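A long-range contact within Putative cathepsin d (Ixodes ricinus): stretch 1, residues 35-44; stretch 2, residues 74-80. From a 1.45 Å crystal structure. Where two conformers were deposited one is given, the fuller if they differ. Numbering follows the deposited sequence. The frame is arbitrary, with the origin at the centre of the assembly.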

ATOM      1  N   PHE A  35      -0.337   0.011  -6.558  1.00  8.46           N
ATOM      2  CA  PHE A  35      -1.367   0.954  -6.141  1.00  8.19           C
ATOM      3  C   PHE A  35      -1.159   1.241  -4.671  1.00  8.20           C
ATOM      4  O   PHE A  35      -1.333   0.354  -3.846  1.00  9.43           O
ATOM      5  N   ASP A  36      -0.740   2.471  -4.366  1.00  8.07           N
ATOM      6  CA  ASP A  36      -0.112   2.803  -3.085  1.00  7.70           C
ATOM      7  C   ASP A  36      -0.905   3.897  -2.356  1.00  7.48           C
ATOM      8  O   ASP A  36      -0.781   5.089  -2.669  1.00  7.19           O
ATOM      9  N   THR A  37      -1.707   3.503  -1.363  1.00  7.00           N
ATOM     10  CA  THR A  37      -2.437   4.490  -0.570  1.00  7.12           C
ATOM     11  C   THR A  37      -1.571   5.333   0.359  1.00  7.02           C
ATOM     12  O   THR A  37      -2.102   6.237   1.011  1.00  6.96           O
ATOM     13  N   GLY A  38      -0.269   5.038   0.433  1.00  7.30           N
ATOM     14  CA  GLY A  38       0.704   5.834   1.179  1.00  7.32           C
ATOM     15  C   GLY A  38       1.488   6.879   0.443  1.00  7.59           C
ATOM     16  O   GLY A  38       2.416   7.431   0.997  1.00  7.73           O
ATOM     17  N   SER A  39       1.104   7.174  -0.802  1.00  7.45           N
ATOM     18  CA  SER A  39       1.722   8.228  -1.576  1.00  7.67           C
ATOM     19  C   SER A  39       0.710   8.734  -2.585  1.00  7.55           C
ATOM     20  O   SER A  39      -0.338   8.116  -2.737  1.00  7.06           O
ATOM     21  N   ALA A  40       1.002   9.874  -3.218  1.00  8.00           N
ATOM     22  CA  ALA A  40       0.007  10.561  -4.071  1.00  8.22           C
ATOM     23  C   ALA A  40       0.432  10.744  -5.533  1.00  8.62           C
ATOM     24  O   ALA A  40      -0.373  11.231  -6.325  1.00 10.07           O
ATOM     25  N   ASN A  41       1.637  10.312  -5.895  1.00  8.31           N
ATOM     26  CA  ASN A  41       2.187  10.557  -7.243  1.00  8.11           C
ATOM     27  C   ASN A  41       2.149   9.306  -8.104  1.00  8.14           C
ATOM     28  O   ASN A  41       2.314   8.182  -7.589  1.00  8.04           O
ATOM     29  N   LEU A  42       1.964   9.508  -9.408  1.00  8.07           N
ATOM     30  CA  LEU A  42       2.159   8.470 -10.416  1.00  8.08           C
ATOM     31  C   LEU A  42       3.517   8.681 -11.072  1.00  8.04           C
ATOM     32  O   LEU A  42       3.847   9.793 -11.491  1.00  8.18           O
ATOM     33  N   TRP A  43       4.307   7.614 -11.188  1.00  7.82           N
ATOM     34  CA  TRP A  43       5.539   7.700 -11.998  1.00  8.65           C
ATOM     35  C   TRP A  43       5.853   6.371 -12.658  1.00  8.29           C
ATOM     36  O   TRP A  43       5.430   5.317 -12.200  1.00  8.59           O
ATOM     37  N   LEU A  44       6.584   6.470 -13.763  1.00  8.55           N
ATOM     38  CA  LEU A  44       7.007   5.342 -14.607  1.00  9.13           C
ATOM     39  C   LEU A  44       8.414   5.610 -15.104  1.00  9.29           C
ATOM     40  O   LEU A  44       8.832   6.779 -15.183  1.00  9.25           O
ATOM     41  N   ASN A  74      11.135  19.363 -12.562  1.00 13.59           N
ATOM     42  CA  ASN A  74      11.789  18.312 -11.803  1.00 15.02           C
ATOM     43  C   ASN A  74      10.869  17.781 -10.700  1.00 13.89           C
ATOM     44  O   ASN A  74      10.071  18.514 -10.108  1.00 13.68           O
ATOM     45  N   PHE A  75      10.989  16.494 -10.418  1.00 12.39           N
ATOM     46  CA  PHE A  75      10.305  15.917  -9.251  1.00 11.77           C
ATOM     47  C   PHE A  75      11.255  14.954  -8.541  1.00 11.44           C
ATOM     48  O   PHE A  75      12.089  14.321  -9.163  1.00 11.43           O
ATOM     49  N   THR A  76      11.089  14.869  -7.222  1.00 10.75           N
ATOM     50  CA  THR A  76      11.850  13.926  -6.403  0.50 11.28           C
ATOM     51  C   THR A  76      10.929  13.417  -5.317  1.00 10.90           C
ATOM     52  O   THR A  76      10.196  14.181  -4.685  1.00 11.82           O
ATOM     53  N   ILE A  77      10.958  12.105  -5.113  1.00 10.87           N
ATOM     54  CA  ILE A  77      10.123  11.504  -4.072  1.00 10.76           C
ATOM     55  C   ILE A  77      10.963  10.541  -3.272  1.00 10.26           C
ATOM     56  O   ILE A  77      11.757   9.768  -3.849  1.00 10.49           O
ATOM     57  N   VAL A  78      10.767  10.592  -1.959  1.00  9.97           N
ATOM     58  CA  VAL A  78      11.442   9.714  -1.028  1.00 10.25           C
ATOM     59  C   VAL A  78      10.402   8.785  -0.408  1.00  9.94           C
ATOM     60  O   VAL A  78       9.415   9.263   0.150  1.00 10.73           O
ATOM     61  N   TYR A  79      10.651   7.480  -0.511  1.00  9.26           N
ATOM     62  CA  TYR A  79       9.826   6.474   0.140  1.00  8.73           C
ATOM     63  C   TYR A  79      10.593   5.766   1.243  1.00  9.24           C
ATOM     64  O   TYR A  79      11.819   5.884   1.348  1.00  9.84           O
ATOM     65  N   GLY A  80       9.878   5.020   2.072  1.00  9.09           N
ATOM     66  CA  GLY A  80      10.556   4.186   3.052  1.00  9.89           C
ATOM     67  C   GLY A  80      11.542   3.226   2.436  1.00 10.56           C
ATOM     68  O   GLY A  80      12.605   2.993   3.022  1.00 10.72           O
TER

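The two stretches pack side chain to side chain, with their backbones well apart: the nearest CA atoms in register, Ser39 with Tyr79, Asn41 with Ile77 and Trp43 with Phe75, are 8.5 to 9.9 Å from each other, and strands 42-44 and 74-79 run at 101° to one another. From the first stretch Asp36 and the alternate residues Ser39, Asn41 and Trp43 direct their CA-to-CB bonds toward the second, whereas those of Ala40, Leu42 and Leu44 point away; alternate residues Phe75, Ile77 and Tyr79 answer from the second stretch. Together they bury 286 Å², counting both sides, and Tyr79 and Trp43 are the most extensively covered.

The apolar part of the contact is built around Ile77. Its side chain, chi1 m and chi2 t, is extended so that CD1 reaches Asn41 CB at 3.5 Å and Trp43 CD1 at 4.1 Å. Asn41 (chi1 m) also lays its amide against this methyl, with Asn41 CG 3.7 Å from Ile77 CD1, and its OD1 and ND2 are hydrogen-bonded elsewhere in the structure. Phe75, with chi1 p, brings its ring tip to the base of the tryptophan side chain, Phe75 CZ lying 4.1 Å from Trp43 CB. At the other end of the contact, Ser39 CB sits at the edge of the Tyr79 ring, 3.8 Å from Tyr79 CE1.

A single direct hydrogen bond links the stretches. Trp43 (chi1 p) and Tyr79 (chi1 m) extend their rings so that the indole nitrogen meets the phenol oxygen: Trp43 NE1 donates to Tyr79 OH over 2.9 Å, with an N-H...acceptor angle of 137°. The hydroxyl lies near the plane of the indole, at its edge, as expected for a partner of the ring N-H.

Water 1 extends this polar link back to the first stretch. It is hydrogen-bonded to Tyr79 OH at 2.7 Å, and donates to Ser39 OG at 2.7 Å and to the backbone atom Asn41 O at 2.8 Å. The tyrosine hydroxyl is therefore tied to the first stretch both directly and through solvent. Ser39, with chi1 p, in turn donates from OG to Asp36 OD2 at 2.6 Å, so a continuous chain of hydrogen bonds runs from the indole to the carboxylate. Asp36 (chi1 t) also accepts at OD1 from Gly38 N, 3.0 Å away, bracing the type I turn from Asp36 to Ser39. Across the contact its carboxylate only grazes the tyrosine, with Asp36 OD2 4.2 Å from Tyr79 CE1.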

ATOM      1  CB  PHE A  35      -2.762   0.395  -6.418  1.00  8.04           C
ATOM      2  CG  PHE A  35      -3.094   0.383  -7.901  1.00  8.17           C
ATOM      3  CD1 PHE A  35      -2.610  -0.604  -8.733  1.00  8.43           C
ATOM      4  CD2 PHE A  35      -3.838   1.417  -8.478  1.00  8.17           C
ATOM      5  CE1 PHE A  35      -2.857  -0.591 -10.091  1.00  8.12           C
ATOM      6  CE2 PHE A  35      -4.112   1.418  -9.844  1.00  8.20           C
ATOM      7  CZ  PHE A  35      -3.610   0.419 -10.654  1.00  7.70           C
ATOM      8  CB  ASP A  36       1.345   3.288  -3.342  1.00  8.00           C
ATOM      9  CG  ASP A  36       2.039   3.771  -2.102  1.00  8.11           C
ATOM     10  OD1 ASP A  36       1.647   3.292  -1.023  1.00  8.26           O
ATOM     11  OD2 ASP A  36       3.009   4.532  -2.239  1.00  8.17           O
ATOM     12  CB  THR A  37      -3.616   3.873   0.193  1.00  7.25           C
ATOM     13  OG1 THR A  37      -3.111   2.898   1.109  1.00  7.40           O
ATOM     14  CG2 THR A  37      -4.616   3.230  -0.755  1.00  7.44           C
ATOM     15  CB  SER A  39       3.009   7.751  -2.244  1.00  7.87           C
ATOM     16  OG  SER A  39       2.745   6.848  -3.312  1.00  8.39           O
ATOM     17  CB  ALA A  40      -0.405  11.898  -3.468  1.00  8.70           C
ATOM     18  CB  ASN A  41       3.632  11.041  -7.147  1.00  8.38           C
ATOM     19  CG  ASN A  41       3.729  12.442  -6.600  1.00  9.34           C
ATOM     20  OD1 ASN A  41       3.684  12.628  -5.396  1.00  9.61           O
ATOM     21  ND2 ASN A  41       3.810  13.437  -7.490  1.00  9.53           N
ATOM     22  CB  LEU A  42       1.081   8.556 -11.490  1.00  8.30           C
ATOM     23  CG  LEU A  42       1.200   7.637 -12.711  1.00  8.65           C
ATOM     24  CD1 LEU A  42       1.230   6.153 -12.415  1.00  9.05           C
ATOM     25  CD2 LEU A  42       0.052   8.002 -13.623  1.00  8.97           C
ATOM     26  CB  TRP A  43       6.744   8.205 -11.196  1.00  8.24           C
ATOM     27  CG  TRP A  43       7.174   7.315 -10.067  1.00  8.72           C
ATOM     28  CD1 TRP A  43       6.781   7.416  -8.737  1.00  8.98           C
ATOM     29  CD2 TRP A  43       8.019   6.174 -10.142  1.00  9.06           C
ATOM     30  NE1 TRP A  43       7.346   6.415  -8.010  1.00  9.22           N
ATOM     31  CE2 TRP A  43       8.077   5.609  -8.846  1.00  9.16           C
ATOM     32  CE3 TRP A  43       8.688   5.529 -11.189  1.00  9.00           C
ATOM     33  CZ2 TRP A  43       8.851   4.481  -8.556  1.00  9.59           C
ATOM     34  CZ3 TRP A  43       9.458   4.398 -10.895  1.00  9.34           C
ATOM     35  CH2 TRP A  43       9.508   3.888  -9.593  1.00  9.88           C
ATOM     36  CB  LEU A  44       6.065   5.177 -15.798  1.00  9.56           C
ATOM     37  CG  LEU A  44       4.629   4.759 -15.459  1.00 10.73           C
ATOM     38  CD1 LEU A  44       3.739   4.972 -16.648  1.00 11.65           C
ATOM     39  CD2 LEU A  44       4.578   3.338 -14.903  1.00 10.50           C
ATOM     40  CB  ASN A  74      13.088  18.826 -11.170  1.00 18.06           C
ATOM     41  CG  ASN A  74      13.986  17.700 -10.684  1.00 21.33           C
ATOM     42  OD1 ASN A  74      14.576  16.980 -11.484  1.00 26.67           O
ATOM     43  ND2 ASN A  74      14.097  17.548  -9.369  1.00 24.42           N
ATOM     44  CB  PHE A  75       8.979  15.250  -9.613  1.00 11.91           C
ATOM     45  CG  PHE A  75       9.125  13.844 -10.139  1.00 12.10           C
ATOM     46  CD1 PHE A  75       9.434  13.613 -11.466  1.00 11.96           C
ATOM     47  CD2 PHE A  75       8.958  12.748  -9.294  1.00 13.04           C
ATOM     48  CE1 PHE A  75       9.592  12.313 -11.946  1.00 12.31           C
ATOM     49  CE2 PHE A  75       9.106  11.457  -9.766  1.00 12.71           C
ATOM     50  CZ  PHE A  75       9.430  11.238 -11.089  1.00 12.32           C
ATOM     51  CB  THR A  76      13.128  14.533  -5.801  0.50 11.45           C
ATOM     52  OG1 THR A  76      13.907  13.497  -5.187  0.50 12.72           O
ATOM     53  CG2 THR A  76      12.820  15.649  -4.803  0.50 11.32           C
ATOM     54  CB  ILE A  77       8.885  10.749  -4.618  1.00 11.65           C
ATOM     55  CG1 ILE A  77       8.178  11.548  -5.702  1.00 12.42           C
ATOM     56  CG2 ILE A  77       7.909  10.430  -3.486  1.00 12.33           C
ATOM     57  CD1 ILE A  77       7.079  10.805  -6.426  1.00 13.23           C
ATOM     58  CB  VAL A  78      12.135  10.551   0.062  1.00 11.14           C
ATOM     59  CG1 VAL A  78      12.907   9.670   1.035  1.00 11.50           C
ATOM     60  CG2 VAL A  78      13.108  11.536  -0.570  1.00 12.13           C
ATOM     61  CB  TYR A  79       9.420   5.418  -0.877  1.00  8.76           C
ATOM     62  CG  TYR A  79       8.638   5.956  -2.057  1.00  8.97           C
ATOM     63  CD1 TYR A  79       7.283   6.159  -1.985  1.00  8.69           C
ATOM     64  CD2 TYR A  79       9.274   6.243  -3.259  1.00  9.24           C
ATOM     65  CE1 TYR A  79       6.562   6.650  -3.072  1.00  8.81           C
ATOM     66  CE2 TYR A  79       8.581   6.751  -4.336  1.00  9.39           C
ATOM     67  CZ  TYR A  79       7.240   6.931  -4.267  1.00  9.22           C
ATOM     68  OH  TYR A  79       6.606   7.438  -5.373  1.00 10.04           O
TER
HETATM   69  O   HOH W   1       3.982   7.974  -5.388  1.00  8.30           O